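Local coordinates for protein beta-1,4-mannanase (Cryptopygus antarcticus, PDB 4OOU) that hydrolyses internal beta-1,4-mannosidic linkages in mannans, galactomannans and glucomannans, releasing short oligosaccharides such as mannobiose and mannotriose, at residues W68-K73 and L117-G122; W83-V86 and V90-A93. All blocks are in the same frame, centred on the assembly; numbering follows the deposited sequence.

Contact 1. Residues W68-K73 and L117-G122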
ATOM      1  N   TRP A  68       5.916  15.591  -9.279  1.00 43.07           N
ATOM      2  CA  TRP A  68       4.714  14.781  -9.128  1.00 41.22           C
ATOM      3  C   TRP A  68       4.021  15.019  -7.790  1.00 36.57           C
ATOM      4  O   TRP A  68       2.787  15.153  -7.734  1.00 32.36           O
ATOM      5  CB  TRP A  68       5.035  13.294  -9.275  1.00 42.17           C
ATOM      6  CG  TRP A  68       5.596  12.920 -10.598  1.00 41.70           C
ATOM      7  CD1 TRP A  68       5.799  13.732 -11.667  1.00 43.71           C
ATOM      8  CD2 TRP A  68       6.020  11.619 -10.998  1.00 42.10           C
ATOM      9  NE1 TRP A  68       6.352  13.016 -12.714  1.00 43.50           N
ATOM     10  CE2 TRP A  68       6.489  11.716 -12.326  1.00 42.36           C
ATOM     11  CE3 TRP A  68       6.060  10.380 -10.358  1.00 40.62           C
ATOM     12  CZ2 TRP A  68       6.972  10.625 -13.023  1.00 44.49           C
ATOM     13  CZ3 TRP A  68       6.550   9.302 -11.038  1.00 40.48           C
ATOM     14  CH2 TRP A  68       6.996   9.423 -12.366  1.00 43.38           C
ATOM     15  N   ILE A  69       4.779  15.100  -6.701  1.00 34.14           N
ATOM     16  CA  ILE A  69       4.072  15.430  -5.459  1.00 33.85           C
ATOM     17  C   ILE A  69       3.470  16.888  -5.605  1.00 31.87           C
ATOM     18  O   ILE A  69       2.306  17.112  -5.265  1.00 27.60           O
ATOM     19  CB  ILE A  69       4.773  15.087  -4.068  1.00 33.55           C
ATOM     20  CG1 ILE A  69       5.009  16.341  -3.300  1.00 36.48           C
ATOM     21  CG2 ILE A  69       6.012  14.201  -4.033  1.00 30.87           C
ATOM     22  CD1 ILE A  69       3.710  16.715  -2.645  1.00 38.71           C
ATOM     23  N   ASN A  70       4.192  17.838  -6.203  1.00 31.37           N
ATOM     24  CA  ASN A  70       3.599  19.177  -6.492  1.00 31.06           C
ATOM     25  C   ASN A  70       2.313  19.112  -7.273  1.00 29.90           C
ATOM     26  O   ASN A  70       1.342  19.833  -7.002  1.00 28.76           O
ATOM     27  CB  ASN A  70       4.552  20.100  -7.270  1.00 32.87           C
ATOM     28  CG  ASN A  70       5.873  20.358  -6.548  1.00 36.51           C
ATOM     29  OD1 ASN A  70       6.856  20.783  -7.178  1.00 39.69           O
ATOM     30  ND2 ASN A  70       5.916  20.109  -5.225  1.00 37.99           N
ATOM     31  N   LYS A  71       2.302  18.228  -8.264  1.00 35.25           N
ATOM     32  CA  LYS A  71       1.108  18.040  -9.114  1.00 36.05           C
ATOM     33  C   LYS A  71      -0.085  17.531  -8.297  1.00 36.12           C
ATOM     34  O   LYS A  71      -1.237  17.865  -8.559  1.00 38.17           O
ATOM     35  CB  LYS A  71       1.447  17.141 -10.326  1.00 36.12           C
ATOM     36  CG  LYS A  71       2.208  17.918 -11.386  1.00 35.09           C
ATOM     37  CD  LYS A  71       2.566  17.097 -12.626  1.00 37.69           C
ATOM     38  CE  LYS A  71       3.024  17.986 -13.788  1.00 35.29           C
ATOM     39  NZ  LYS A  71       4.367  18.568 -13.549  1.00 34.44           N
ATOM     40  N   VAL A  72       0.199  16.770  -7.253  1.00 38.99           N
ATOM     41  CA  VAL A  72      -0.861  16.305  -6.364  1.00 38.76           C
ATOM     42  C   VAL A  72      -1.420  17.469  -5.522  1.00 39.87           C
ATOM     43  O   VAL A  72      -2.609  17.713  -5.623  1.00 45.01           O
ATOM     44  CB  VAL A  72      -0.404  15.056  -5.547  1.00 35.51           C
ATOM     45  CG1 VAL A  72      -1.346  14.726  -4.401  1.00 35.58           C
ATOM     46  CG2 VAL A  72      -0.245  13.863  -6.481  1.00 32.00           C
ATOM     47  N   LYS A  73      -0.615  18.193  -4.721  1.00 40.14           N
ATOM     48  CA  LYS A  73      -1.178  19.336  -3.925  1.00 39.01           C
ATOM     49  C   LYS A  73      -1.963  20.216  -4.899  1.00 39.81           C
ATOM     50  O   LYS A  73      -3.129  20.494  -4.668  1.00 37.28           O
ATOM     51  CB  LYS A  73      -0.129  20.152  -3.157  1.00 33.94           C
ATOM     52  N   LEU A 117      10.200  12.522   2.026  1.00 36.76           N
ATOM     53  CA  LEU A 117       9.163  12.695   3.019  1.00 36.33           C
ATOM     54  C   LEU A 117       9.071  14.160   3.506  1.00 40.38           C
ATOM     55  O   LEU A 117       7.963  14.694   3.699  1.00 40.85           O
ATOM     56  CB  LEU A 117       9.368  11.722   4.175  1.00 36.70           C
ATOM     57  CG  LEU A 117       8.996  10.285   3.810  1.00 35.86           C
ATOM     58  CD1 LEU A 117       9.562   9.229   4.752  1.00 34.90           C
ATOM     59  CD2 LEU A 117       7.486  10.147   3.795  1.00 37.73           C
ATOM     60  N   ASP A 118      10.229  14.798   3.680  1.00 40.82           N
ATOM     61  CA  ASP A 118      10.295  16.207   4.084  1.00 41.60           C
ATOM     62  C   ASP A 118       9.651  17.097   3.005  1.00 42.21           C
ATOM     63  O   ASP A 118       9.056  18.132   3.318  1.00 37.88           O
ATOM     64  CB  ASP A 118      11.771  16.658   4.304  1.00 42.89           C
ATOM     65  CG  ASP A 118      12.441  16.012   5.528  1.00 42.88           C
ATOM     66  OD1 ASP A 118      11.800  15.250   6.259  1.00 44.29           O
ATOM     67  OD2 ASP A 118      13.630  16.275   5.774  1.00 41.51           O
ATOM     68  N   TYR A 119       9.800  16.707   1.733  1.00 42.59           N
ATOM     69  CA  TYR A 119       9.358  17.558   0.640  1.00 42.42           C
ATOM     70  C   TYR A 119       7.860  17.440   0.573  1.00 42.17           C
ATOM     71  O   TYR A 119       7.148  18.430   0.402  1.00 44.70           O
ATOM     72  CB  TYR A 119       9.972  17.151  -0.705  1.00 40.42           C
ATOM     73  CG  TYR A 119       9.573  18.103  -1.782  1.00 41.06           C
ATOM     74  CD1 TYR A 119      10.290  19.251  -2.016  1.00 42.53           C
ATOM     75  CD2 TYR A 119       8.432  17.881  -2.544  1.00 45.49           C
ATOM     76  CE1 TYR A 119       9.911  20.146  -3.011  1.00 44.61           C
ATOM     77  CE2 TYR A 119       8.031  18.767  -3.528  1.00 44.17           C
ATOM     78  CZ  TYR A 119       8.774  19.903  -3.764  1.00 45.39           C
ATOM     79  OH  TYR A 119       8.389  20.799  -4.742  1.00 43.65           O
ATOM     80  N   ALA A 120       7.403  16.206   0.735  1.00 42.15           N
ATOM     81  CA  ALA A 120       6.004  15.864   0.640  1.00 44.56           C
ATOM     82  C   ALA A 120       5.196  16.587   1.705  1.00 43.03           C
ATOM     83  O   ALA A 120       4.100  17.095   1.445  1.00 42.68           O
ATOM     84  CB  ALA A 120       5.848  14.352   0.824  1.00 47.68           C
ATOM     85  N   ASN A 121       5.737  16.563   2.918  1.00 40.68           N
ATOM     86  CA  ASN A 121       5.223  17.325   4.036  1.00 41.34           C
ATOM     87  C   ASN A 121       4.989  18.767   3.663  1.00 43.20           C
ATOM     88  O   ASN A 121       3.947  19.296   3.965  1.00 52.40           O
ATOM     89  CB  ASN A 121       6.189  17.253   5.224  1.00 41.40           C
ATOM     90  CG  ASN A 121       5.626  17.897   6.469  1.00 42.33           C
ATOM     91  OD1 ASN A 121       5.414  17.243   7.498  1.00 41.28           O
ATOM     92  ND2 ASN A 121       5.340  19.174   6.368  1.00 40.96           N
ATOM     93  N   GLY A 122       5.948  19.401   3.003  1.00 44.20           N
ATOM     94  CA  GLY A 122       5.828  20.820   2.646  1.00 44.28           C
ATOM     95  C   GLY A 122       4.673  21.117   1.701  1.00 42.87           C
ATOM     96  O   GLY A 122       4.161  22.239   1.642  1.00 36.19           O
TER

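Contact 2. Residues W83-V86 and V90-A93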
ATOM      1  N   TRP A  83       6.735   3.014  -4.324  1.00 35.87           N
ATOM      2  CA  TRP A  83       7.329   1.704  -4.116  1.00 35.59           C
ATOM      3  C   TRP A  83       8.819   1.829  -3.774  1.00 36.28           C
ATOM      4  O   TRP A  83       9.509   2.692  -4.317  1.00 38.33           O
ATOM      5  CB  TRP A  83       7.129   0.873  -5.385  1.00 34.58           C
ATOM      6  CG  TRP A  83       5.712   0.405  -5.650  1.00 35.51           C
ATOM      7  CD1 TRP A  83       4.544   0.988  -5.242  1.00 33.18           C
ATOM      8  CD2 TRP A  83       5.331  -0.738  -6.404  1.00 34.26           C
ATOM      9  NE1 TRP A  83       3.475   0.259  -5.671  1.00 31.13           N
ATOM     10  CE2 TRP A  83       3.932  -0.801  -6.392  1.00 33.56           C
ATOM     11  CE3 TRP A  83       6.044  -1.724  -7.079  1.00 36.54           C
ATOM     12  CZ2 TRP A  83       3.239  -1.808  -7.015  1.00 36.06           C
ATOM     13  CZ3 TRP A  83       5.358  -2.727  -7.697  1.00 35.10           C
ATOM     14  CH2 TRP A  83       3.972  -2.767  -7.667  1.00 34.51           C
ATOM     15  N   VAL A  84       9.304   0.961  -2.877  1.00 36.32           N
ATOM     16  CA  VAL A  84      10.688   1.031  -2.362  1.00 34.90           C
ATOM     17  C   VAL A  84      11.608  -0.158  -2.730  1.00 34.13           C
ATOM     18  O   VAL A  84      12.391  -0.058  -3.686  1.00 36.54           O
ATOM     19  CB  VAL A  84      10.732   1.298  -0.831  1.00 35.60           C
ATOM     20  CG1 VAL A  84      12.151   1.706  -0.414  1.00 34.33           C
ATOM     21  CG2 VAL A  84       9.747   2.396  -0.457  1.00 35.61           C
ATOM     22  N   HIS A  85      11.588  -1.256  -1.982  1.00 32.50           N
ATOM     23  CA  HIS A  85      12.489  -2.347  -2.353  1.00 33.13           C
ATOM     24  C   HIS A  85      12.112  -2.936  -3.733  1.00 31.76           C
ATOM     25  O   HIS A  85      12.991  -3.150  -4.590  1.00 30.33           O
ATOM     26  CB  HIS A  85      12.516  -3.455  -1.310  1.00 33.26           C
ATOM     27  CG  HIS A  85      12.759  -2.966   0.071  1.00 31.98           C
ATOM     28  ND1 HIS A  85      13.546  -1.867   0.338  1.00 33.62           N
ATOM     29  CD2 HIS A  85      12.323  -3.422   1.266  1.00 30.98           C
ATOM     30  CE1 HIS A  85      13.556  -1.644   1.642  1.00 31.68           C
ATOM     31  NE2 HIS A  85      12.833  -2.584   2.226  1.00 31.08           N
ATOM     32  N   VAL A  86      10.815  -3.166  -3.936  1.00 30.62           N
ATOM     33  CA  VAL A  86      10.295  -3.722  -5.205  1.00 33.51           C
ATOM     34  C   VAL A  86      10.787  -5.162  -5.392  1.00 31.43           C
ATOM     35  O   VAL A  86      10.230  -6.066  -4.773  1.00 34.11           O
ATOM     36  CB  VAL A  86      10.595  -2.805  -6.424  1.00 36.21           C
ATOM     37  CG1 VAL A  86       9.883  -3.278  -7.683  1.00 36.47           C
ATOM     38  CG2 VAL A  86      10.170  -1.371  -6.115  1.00 38.60           C
ATOM     39  N   VAL A  90      17.908  -2.608  -5.991  1.00 38.05           N
ATOM     40  CA  VAL A  90      18.821  -1.716  -5.283  1.00 36.04           C
ATOM     41  C   VAL A  90      18.739  -1.993  -3.790  1.00 35.69           C
ATOM     42  O   VAL A  90      19.774  -2.084  -3.127  1.00 33.49           O
ATOM     43  CB  VAL A  90      18.450  -0.235  -5.490  1.00 36.42           C
ATOM     44  CG1 VAL A  90      19.181   0.668  -4.488  1.00 39.42           C
ATOM     45  CG2 VAL A  90      18.767   0.198  -6.899  1.00 37.28           C
ATOM     46  N   SER A  91      17.518  -2.106  -3.277  1.00 36.97           N
ATOM     47  CA  SER A  91      17.289  -2.419  -1.873  1.00 38.80           C
ATOM     48  C   SER A  91      16.549  -3.710  -1.621  1.00 40.07           C
ATOM     49  O   SER A  91      15.848  -4.207  -2.514  1.00 42.97           O
ATOM     50  CB  SER A  91      16.437  -1.341  -1.276  1.00 43.32           C
ATOM     51  OG  SER A  91      17.227  -0.602  -0.400  1.00 58.52           O
ATOM     52  N   PRO A  92      16.700  -4.285  -0.414  1.00 37.82           N
ATOM     53  CA  PRO A  92      17.765  -4.088   0.545  1.00 39.78           C
ATOM     54  C   PRO A  92      19.043  -4.771   0.033  1.00 41.78           C
ATOM     55  O   PRO A  92      18.970  -5.555  -0.918  1.00 42.83           O
ATOM     56  CB  PRO A  92      17.257  -4.821   1.787  1.00 40.30           C
ATOM     57  CG  PRO A  92      16.355  -5.879   1.259  1.00 39.58           C
ATOM     58  CD  PRO A  92      15.689  -5.234   0.080  1.00 37.55           C
ATOM     59  N   ALA A  93      20.192  -4.517   0.667  1.00 42.30           N
ATOM     60  CA  ALA A  93      21.449  -5.146   0.224  1.00 42.39           C
ATOM     61  C   ALA A  93      21.643  -6.541   0.849  1.00 42.29           C
ATOM     62  O   ALA A  93      21.518  -6.697   2.075  1.00 33.23           O
ATOM     63  CB  ALA A  93      22.644  -4.244   0.523  1.00 42.94           C
TER

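Contact 1. Residues W68-K73 and L117-G122
Tyr-119 and Asn-70 meet because their first torsions aim them at each other. In Tyr-119 CG is anti to the backbone N (chi1 -176°), and the ring reaches across to helix 58-74. In Asn-70 CG is anti to the carbonyl carbon (chi1 -59°), which brings the amide nearer to the other helix than the CB direction alone would. The two side chains cross at about a right angle. Asn-70 ND2 donates a moderately bent hydrogen bond to Tyr-119 OH at 2.6 Å. The hydroxyl oxygen lies in the plane of the amide, and ND2 comes in at the edge of the ring. The bond ties the end of the tyrosine to helix 58-74. Nearer the Tyr-119 backbone, Ile-69 CG1 meets the same edge of the ring, 3.8 Å from Tyr-119 CD2. Ile-69 CD1 lies 4.1 Å from Ala-120 CA. The small Ala-120 sits where the backbones come closest, with 6.4 Å between Ile-69 CA and Ala-120 CA. The contact thus has an apolar, buried inner part and a polar, partly exposed outer part. Ile-69 and Asn-70 also touch Gln-123, in the loop that follows. The two segments run nearly parallel, with axes 9.9 Å apart and 22° between them. They belong to neighbouring outer helices of the TIM barrel, helix 58-74 before strand 79-86 and helix 109-122 after it.

Contact 2. Residues W83-V86 and V90-A93
The loop leaving barrel strand 79-86 folds back on the strand end here, near substrate-binding residues, and His-85 meets Ser-91 and Pro-92. Pro-92 CD sits over one face of the imidazole, offset toward the rim. It is 4.0 Å from the centroid of the His-85 ring and 22° off the ring normal, a CH-pi contact. The nearest ring atom is His-85 CG, 3.7 Å from Pro-92 CD. The peptide bond between Ser-91 and Pro-92 is cis. Ser-91 CB approaches the ring obliquely, 3.4 Å from His-85 ND1. That nitrogen is buried and has no polar partner in the model. His-85 NE2 is hydrogen-bonded to Tyr-155 OH, which, with the packing of Pro-92 and Phe-132 against the ring, probably limits its rotation, while Ser-91 OG is held by the carbonyl of Thr-103. In a TIM barrel of glycosyl hydrolase family 5 the substrate binds at the C-terminal ends of the strands, and the chain turns a corner at Val-84 and His-85 just after Trp-83, a substrate-binding residue. Replacing His-85 with an alanine would probably open a gap facing Pro-92 CD and leave the Tyr-155 hydroxyl without this mate. Phe-132 of the adjacent strand 126-133 touches both the imidazole and Pro-92. The side chains of Pro-92 and Lys-151, another substrate-binding residue, are about 10 Å apart.

From the N terminus, the chain passes through helix 58-74, which gives the first half of contact 1. It then enters strand 79-86, whose end supplies the first half of contact 2. Contact 2 closes at once, since three residues separate its segments. The chain goes on through the small hairpin of strands 93-94 and 100-102 into helix 109-122, where contact 1 closes its much longer loop. Contact 2 is therefore nested inside contact 1. The two do not touch: their centres are 21 Å apart and their nearest atoms about 9 Å. Contact 1 joins two outer helices of the barrel, whereas contact 2 ties a strand end to its following loop.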